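Local coordinates for SnoaL-like domain-containing protein (Sphaerobacter thermophilus, PDB 5TGN) that is of unknown function but belongs to the SnoaL-like family of the NTF2 superfamily, whose cone-shaped fold commonly encloses a pocket for small molecules, at residues Pro57-Ala62 / Gly78-Pro83; Ala88-Ile93 / Ile106-Asp111. One frame throughout, in Å; residues are numbered along the deposited sequence.

Contact 1: residues Pro57-Ala62 / Gly78-Pro83; sequences PPATTA and GVVQTP
The flat peptide groups of Thr60 and Gln81 are joined by two hydrogen bonds, Thr60 N to Gln81 O at 2.8 Å, returned by Gln81 N to Thr60 O. Ala62 and Val79 form the next antiparallel hydrogen-bonded pair, with Val79 N 2.9 Å from Ala62 O. Between them Thr61 faces Val80 in a non-hydrogen-bonded pair, and Thr61 N turns outward to Asn18 OD1 at the end of helix 6-18. Val80 divides its two methyls: CG1, anti to the backbone N (chi1 176°), touches Ala59 CB at 3.7 Å, while Val80 CG2 meets Thr61 OG1. Ala59 CB also meets Thr82 CG2 at 3.6 Å, and Thr82 OG1 bonds to Phe85 N of the same chain. On the opposite side of the sheet, Thr60 OG1 lies 4.1 Å from Gln81 CB, the two side chains crossing at a slant; Thr60 and Pro83 pack on Phe85 of the second subunit. Before Thr60 the main-chain bonding ends. The CA-H...O contacts that accompany it (Thr61 CA to Val79 O, Val80 CA to Thr60 O) continue with Ala59 CA to Gln81 O at 3.1 Å, but Pro58 O is met by carbon, Pro83 CD at 3.4 Å. Pro58 and Pro83 would form the next hydrogen-bonded pair, but neither nitrogen carries a hydrogen. The chemistry therefore implies that regular pairing stops here: four main-chain bonds set the register, and beyond them the chains stay together by carbon contacts.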
loop_
_atom_site.group_PDB
_atom_site.type_symbol
_atom_site.label_atom_id
_atom_site.label_comp_id
_atom_site.label_asym_id
_atom_site.label_seq_id
_atom_site.Cartn_x
_atom_site.Cartn_y
_atom_site.Cartn_z
ATOM N N PRO A 57 10.166 6.572 -2.525
ATOM C CA PRO A 57 11.208 7.298 -1.784
ATOM C C PRO A 57 12.582 6.851 -2.238
ATOM O O PRO A 57 12.713 5.748 -2.787
ATOM C CB PRO A 57 10.952 6.882 -0.329
ATOM C CG PRO A 57 10.336 5.522 -0.441
ATOM C CD PRO A 57 9.466 5.585 -1.668
ATOM N N PRO A 58 13.625 7.684 -2.057
ATOM C CA PRO A 58 14.997 7.168 -2.164
ATOM C C PRO A 58 15.132 5.852 -1.420
ATOM O O PRO A 58 14.795 5.752 -0.232
ATOM C CB PRO A 58 15.840 8.278 -1.524
ATOM C CG PRO A 58 15.046 9.509 -1.783
ATOM C CD PRO A 58 13.601 9.115 -1.708
ATOM N N ALA A 59 15.572 4.823 -2.134
ATOM C CA ALA A 59 15.646 3.478 -1.587
ATOM C C ALA A 59 16.646 2.697 -2.416
ATOM O O ALA A 59 16.908 3.035 -3.569
ATOM C CB ALA A 59 14.268 2.799 -1.603
ATOM N N THR A 60 17.225 1.658 -1.822
ATOM C CA THR A 60 18.022 0.716 -2.590
ATOM C C THR A 60 17.439 -0.678 -2.427
ATOM O O THR A 60 17.009 -1.062 -1.334
ATOM C CB THR A 60 19.506 0.709 -2.169
ATOM O OG1 THR A 60 19.619 0.216 -0.829
ATOM C CG2 THR A 60 20.090 2.099 -2.246
ATOM N N THR A 61 17.425 -1.425 -3.523
ATOM C CA THR A 61 16.855 -2.761 -3.591
ATOM C C THR A 61 17.991 -3.748 -3.795
ATOM O O THR A 61 18.615 -3.751 -4.859
ATOM C CB THR A 61 15.862 -2.858 -4.745
ATOM O OG1 THR A 61 14.831 -1.880 -4.585
ATOM C CG2 THR A 61 15.280 -4.246 -4.804
ATOM N N ALA A 62 18.244 -4.596 -2.799
ATOM C CA ALA A 62 19.394 -5.492 -2.817
ATOM C C ALA A 62 18.992 -6.850 -2.224
ATOM O O ALA A 62 17.803 -7.141 -2.025
ATOM C CB ALA A 62 20.575 -4.856 -2.070
ATOM N N GLY A 78 13.505 -9.741 -2.355
ATOM C CA GLY A 78 14.577 -8.796 -2.103
ATOM C C GLY A 78 14.301 -7.975 -0.863
ATOM O O GLY A 78 13.245 -8.087 -0.236
ATOM N N VAL A 79 15.286 -7.158 -0.501
ATOM C CA VAL A 79 15.199 -6.273 0.652
ATOM C C VAL A 79 15.298 -4.855 0.116
ATOM O O VAL A 79 16.225 -4.538 -0.635
ATOM C CB VAL A 79 16.311 -6.576 1.687
ATOM C CG1 VAL A 79 16.212 -5.642 2.899
ATOM C CG2 VAL A 79 16.255 -8.021 2.126
ATOM N N VAL A 80 14.349 -4.006 0.480
ATOM C CA VAL A 80 14.388 -2.589 0.119
ATOM C C VAL A 80 14.774 -1.785 1.361
ATOM O O VAL A 80 14.084 -1.853 2.383
ATOM C CB VAL A 80 13.044 -2.110 -0.450
ATOM C CG1 VAL A 80 13.091 -0.584 -0.727
ATOM C CG2 VAL A 80 12.706 -2.880 -1.739
ATOM N N GLN A 81 15.897 -1.070 1.297
ATOM C CA GLN A 81 16.328 -0.218 2.389
ATOM C C GLN A 81 16.184 1.256 2.023
ATOM O O GLN A 81 16.360 1.646 0.864
ATOM C CB GLN A 81 17.776 -0.533 2.774
ATOM C CG GLN A 81 17.874 -1.937 3.369
ATOM C CD GLN A 81 19.279 -2.320 3.731
ATOM O OE1 GLN A 81 20.018 -2.834 2.894
ATOM N NE2 GLN A 81 19.665 -2.070 4.983
ATOM N N THR A 82 15.898 2.069 3.030
ATOM C CA THR A 82 15.712 3.508 2.905
ATOM C C THR A 82 16.478 4.230 3.997
ATOM O O THR A 82 16.987 3.605 4.938
ATOM C CB THR A 82 14.226 3.887 3.003
ATOM O OG1 THR A 82 13.711 3.407 4.249
ATOM C CG2 THR A 82 13.396 3.330 1.810
ATOM N N PRO A 83 16.607 5.563 3.886
ATOM C CA PRO A 83 17.339 6.319 4.913
ATOM C C PRO A 83 16.765 6.213 6.308
ATOM O O PRO A 83 17.533 6.297 7.277
ATOM C CB PRO A 83 17.267 7.764 4.394
ATOM C CG PRO A 83 17.295 7.613 2.917
ATOM C CD PRO A 83 16.460 6.354 2.640
#

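Contact 2: residues Ala88-Ile93 / Ile106-Asp111; sequences AQIEWI and INHLRD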
loop_
_atom_site.group_PDB
_atom_site.type_symbol
_atom_site.label_atom_id
_atom_site.label_comp_id
_atom_site.label_asym_id
_atom_site.label_seq_id
_atom_site.Cartn_x
_atom_site.Cartn_y
_atom_site.Cartn_z
ATOM N N ALA A 88 12.403 -3.535 4.160
ATOM C CA ALA A 88 11.181 -4.204 3.751
ATOM C C ALA A 88 11.531 -5.408 2.889
ATOM O O ALA A 88 12.357 -5.296 1.979
ATOM C CB ALA A 88 10.268 -3.260 2.971
ATOM N N GLN A 89 10.901 -6.542 3.180
ATOM C CA GLN A 89 11.006 -7.763 2.387
ATOM C C GLN A 89 9.971 -7.701 1.276
ATOM O O GLN A 89 8.770 -7.587 1.558
ATOM C CB GLN A 89 10.753 -9.002 3.251
ATOM C CG GLN A 89 11.525 -8.958 4.550
ATOM C CD GLN A 89 12.988 -9.218 4.321
ATOM O OE1 GLN A 89 13.345 -9.990 3.431
ATOM N NE2 GLN A 89 13.851 -8.570 5.106
ATOM N N ILE A 90 10.419 -7.803 0.026
ATOM C CA ILE A 90 9.535 -7.578 -1.114
ATOM C C ILE A 90 9.637 -8.755 -2.075
ATOM O O ILE A 90 10.718 -9.323 -2.265
ATOM C CB ILE A 90 9.860 -6.252 -1.844
ATOM C CG1 ILE A 90 9.743 -5.046 -0.900
ATOM C CG2 ILE A 90 8.901 -6.017 -3.004
ATOM C CD1 ILE A 90 8.350 -4.826 -0.309
ATOM N N GLU A 91 8.509 -9.124 -2.668
ATOM C CA GLU A 91 8.461 -10.135 -3.711
ATOM C C GLU A 91 7.977 -9.464 -4.990
ATOM O O GLU A 91 6.960 -8.763 -4.972
ATOM C CB GLU A 91 7.532 -11.287 -3.299
ATOM C CG GLU A 91 7.128 -12.266 -4.418
ATOM C CD GLU A 91 6.146 -13.316 -3.920
ATOM O OE1 GLU A 91 4.930 -13.022 -3.812
ATOM O OE2 GLU A 91 6.595 -14.413 -3.568
ATOM N N TRP A 92 8.720 -9.651 -6.087
ATOM C CA TRP A 92 8.356 -9.140 -7.412
ATOM C C TRP A 92 8.010 -10.331 -8.299
ATOM O O TRP A 92 8.845 -11.219 -8.497
ATOM C CB TRP A 92 9.510 -8.347 -8.040
ATOM C CG TRP A 92 9.854 -7.040 -7.361
ATOM C CD1 TRP A 92 9.370 -5.785 -7.672
ATOM C CD2 TRP A 92 10.800 -6.850 -6.297
ATOM N NE1 TRP A 92 9.940 -4.840 -6.845
ATOM C CE2 TRP A 92 10.818 -5.469 -5.991
ATOM C CE3 TRP A 92 11.630 -7.715 -5.572
ATOM C CZ2 TRP A 92 11.643 -4.932 -4.986
ATOM C CZ3 TRP A 92 12.441 -7.185 -4.576
ATOM C CH2 TRP A 92 12.432 -5.802 -4.287
ATOM N N ILE A 93 6.797 -10.364 -8.835
ATOM C CA ILE A 93 6.379 -11.459 -9.722
ATOM C C ILE A 93 6.226 -10.872 -11.113
ATOM O O ILE A 93 5.337 -10.049 -11.328
ATOM C CB ILE A 93 5.065 -12.113 -9.268
ATOM C CG1 ILE A 93 5.176 -12.600 -7.809
ATOM C CG2 ILE A 93 4.658 -13.272 -10.235
ATOM C CD1 ILE A 93 3.821 -13.088 -7.229
ATOM N N ILE A 106 3.640 -6.699 -7.128
ATOM C CA ILE A 106 4.594 -6.392 -6.062
ATOM C C ILE A 106 3.934 -6.704 -4.720
ATOM O O ILE A 106 3.031 -5.983 -4.284
ATOM C CB ILE A 106 5.071 -4.932 -6.119
ATOM C CG1 ILE A 106 5.545 -4.614 -7.538
ATOM C CG2 ILE A 106 6.231 -4.696 -5.102
ATOM C CD1 ILE A 106 6.016 -3.149 -7.704
ATOM N N ASN A 107 4.386 -7.768 -4.066
ATOM C CA ASN A 107 3.829 -8.205 -2.783
ATOM C C ASN A 107 4.810 -7.884 -1.670
ATOM O O ASN A 107 5.976 -8.288 -1.736
ATOM C CB ASN A 107 3.571 -9.708 -2.770
ATOM C CG ASN A 107 2.467 -10.138 -3.726
ATOM O OD1 ASN A 107 1.394 -9.547 -3.763
ATOM N ND2 ASN A 107 2.710 -11.209 -4.456
ATOM N N HIS A 108 4.340 -7.190 -0.643
ATOM C CA HIS A 108 5.128 -7.072 0.580
ATOM C C HIS A 108 5.081 -8.383 1.351
ATOM O O HIS A 108 4.006 -8.937 1.591
ATOM C CB HIS A 108 4.611 -5.936 1.458
ATOM C CG HIS A 108 4.850 -4.577 0.875
ATOM N ND1 HIS A 108 5.582 -3.603 1.522
ATOM C CD2 HIS A 108 4.482 -4.041 -0.308
ATOM C CE1 HIS A 108 5.627 -2.517 0.774
ATOM N NE2 HIS A 108 4.966 -2.756 -0.342
ATOM N N LEU A 109 6.250 -8.869 1.752
ATOM C CA LEU A 109 6.370 -10.074 2.555
ATOM C C LEU A 109 6.453 -9.697 4.029
ATOM O O LEU A 109 6.668 -8.536 4.387
ATOM C CB LEU A 109 7.606 -10.871 2.129
ATOM C CG LEU A 109 7.690 -11.241 0.639
ATOM C CD1 LEU A 109 9.026 -11.954 0.384
ATOM C CD2 LEU A 109 6.549 -12.153 0.298
ATOM N N ARG A 110 6.280 -10.697 4.892
ATOM C CA ARG A 110 6.437 -10.495 6.328
ATOM C C ARG A 110 7.835 -9.978 6.638
ATOM O O ARG A 110 8.821 -10.412 6.027
ATOM C CB ARG A 110 6.227 -11.798 7.085
ATOM C CG ARG A 110 4.935 -12.535 6.842
ATOM C CD ARG A 110 5.016 -13.849 7.621
ATOM N NE ARG A 110 3.787 -14.627 7.613
ATOM C CZ ARG A 110 3.032 -14.845 8.688
ATOM N NH1 ARG A 110 1.929 -15.575 8.585
ATOM N NH2 ARG A 110 3.378 -14.335 9.864
ATOM N N ASP A 111 7.915 -9.062 7.610
ATOM C CA ASP A 111 9.174 -8.413 7.996
ATOM C C ASP A 111 10.203 -9.437 8.463
ATOM O O ASP A 111 9.824 -10.436 9.081
ATOM C CB ASP A 111 8.956 -7.385 9.119
ATOM C CG ASP A 111 8.377 -6.069 8.620
ATOM O OD1 ASP A 111 8.384 -5.839 7.384
ATOM O OD2 ASP A 111 7.923 -5.267 9.479
ATOM O OXT ASP A 111 11.412 -9.267 8.249
HETATM O O HOH W 1 8.676 -6.482 4.999
HETATM O O HOH W 2 12.518 -7.045 7.283
#
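Main-chain bonds join Glu91 and Asn107 as an antiparallel hydrogen-bonded pair, Glu91 N to Asn107 O at 2.8 Å with the reverse bond from Asn107 N to Glu91 O. A further bond, Leu109 N to Gln89 O, carries the pairing toward the C terminus. Glu91 and Asn107 are also bonded through their side chains, which lie alongside each other. Glu91 CG is anti to the backbone N (chi1 167°), and the extended chain brings OE1 within 2.9 Å of Asn107 ND2; the anti lone pair of OE1 is used, although the carboxylate and amide planes are 65° apart. OE1 also forms a salt bridge with Arg103 of the fourth subunit, and OE2 is hydrogen-bonded to His77 NE2, so the buried carboxylate has three partners. An alanine here would probably leave Asn107 ND2, His77 and the Arg103 guanidinium of the fourth subunit without their shared mate and weaken the join between subunits. Two waters form a separate polar bridge near the C terminus: one links Gln89 N, Leu109 O and Asp111 OD1, the other Gln89 NE2 and Asp111 OXT. Asp111 is held further by Arg41 of the second subunit. Leu109 CD2 rests on Glu91 CB at 3.8 Å. On the face bearing Ile90, Trp92, Ile106 and His108 the contacts are apolar. Ile90 CD1 sits over the centre of the His108 ring, 3.6 Å from its centroid, as a CH-pi contact. Ile90 CG2 touches Ile106 CG2 at 3.6 Å and lies over one face of the Trp92 indole, offset toward its rim. This largely hydrophobic face, with His108 NE2 bonded to a glycerol probably from crystallisation, is consistent with the concave, pocket-lining side of an NTF2-like sheet.

In the fold
From the N terminus the chain runs through helix 6-18, helix 22-26, strands 33-37 and 41-44 and helix 46-54 before contact 1 closes the hairpin of strands 60-69 and 73-81 at its open end. A loop containing Phe85 leads to strand 88-97, and contact 2 then closes the following hairpin, with strand 100-108 and the C terminus. The contacts stand in series, neither nested nor crossed. Strands 73-81 and 88-97 are sheet neighbours, so Val80 N with Ala88 O and Gly78 N with Ile90 O, both probable hydrogen bonds, join the hairpins, as does Thr61 packing on Trp92. Both contacts touch the second subunit.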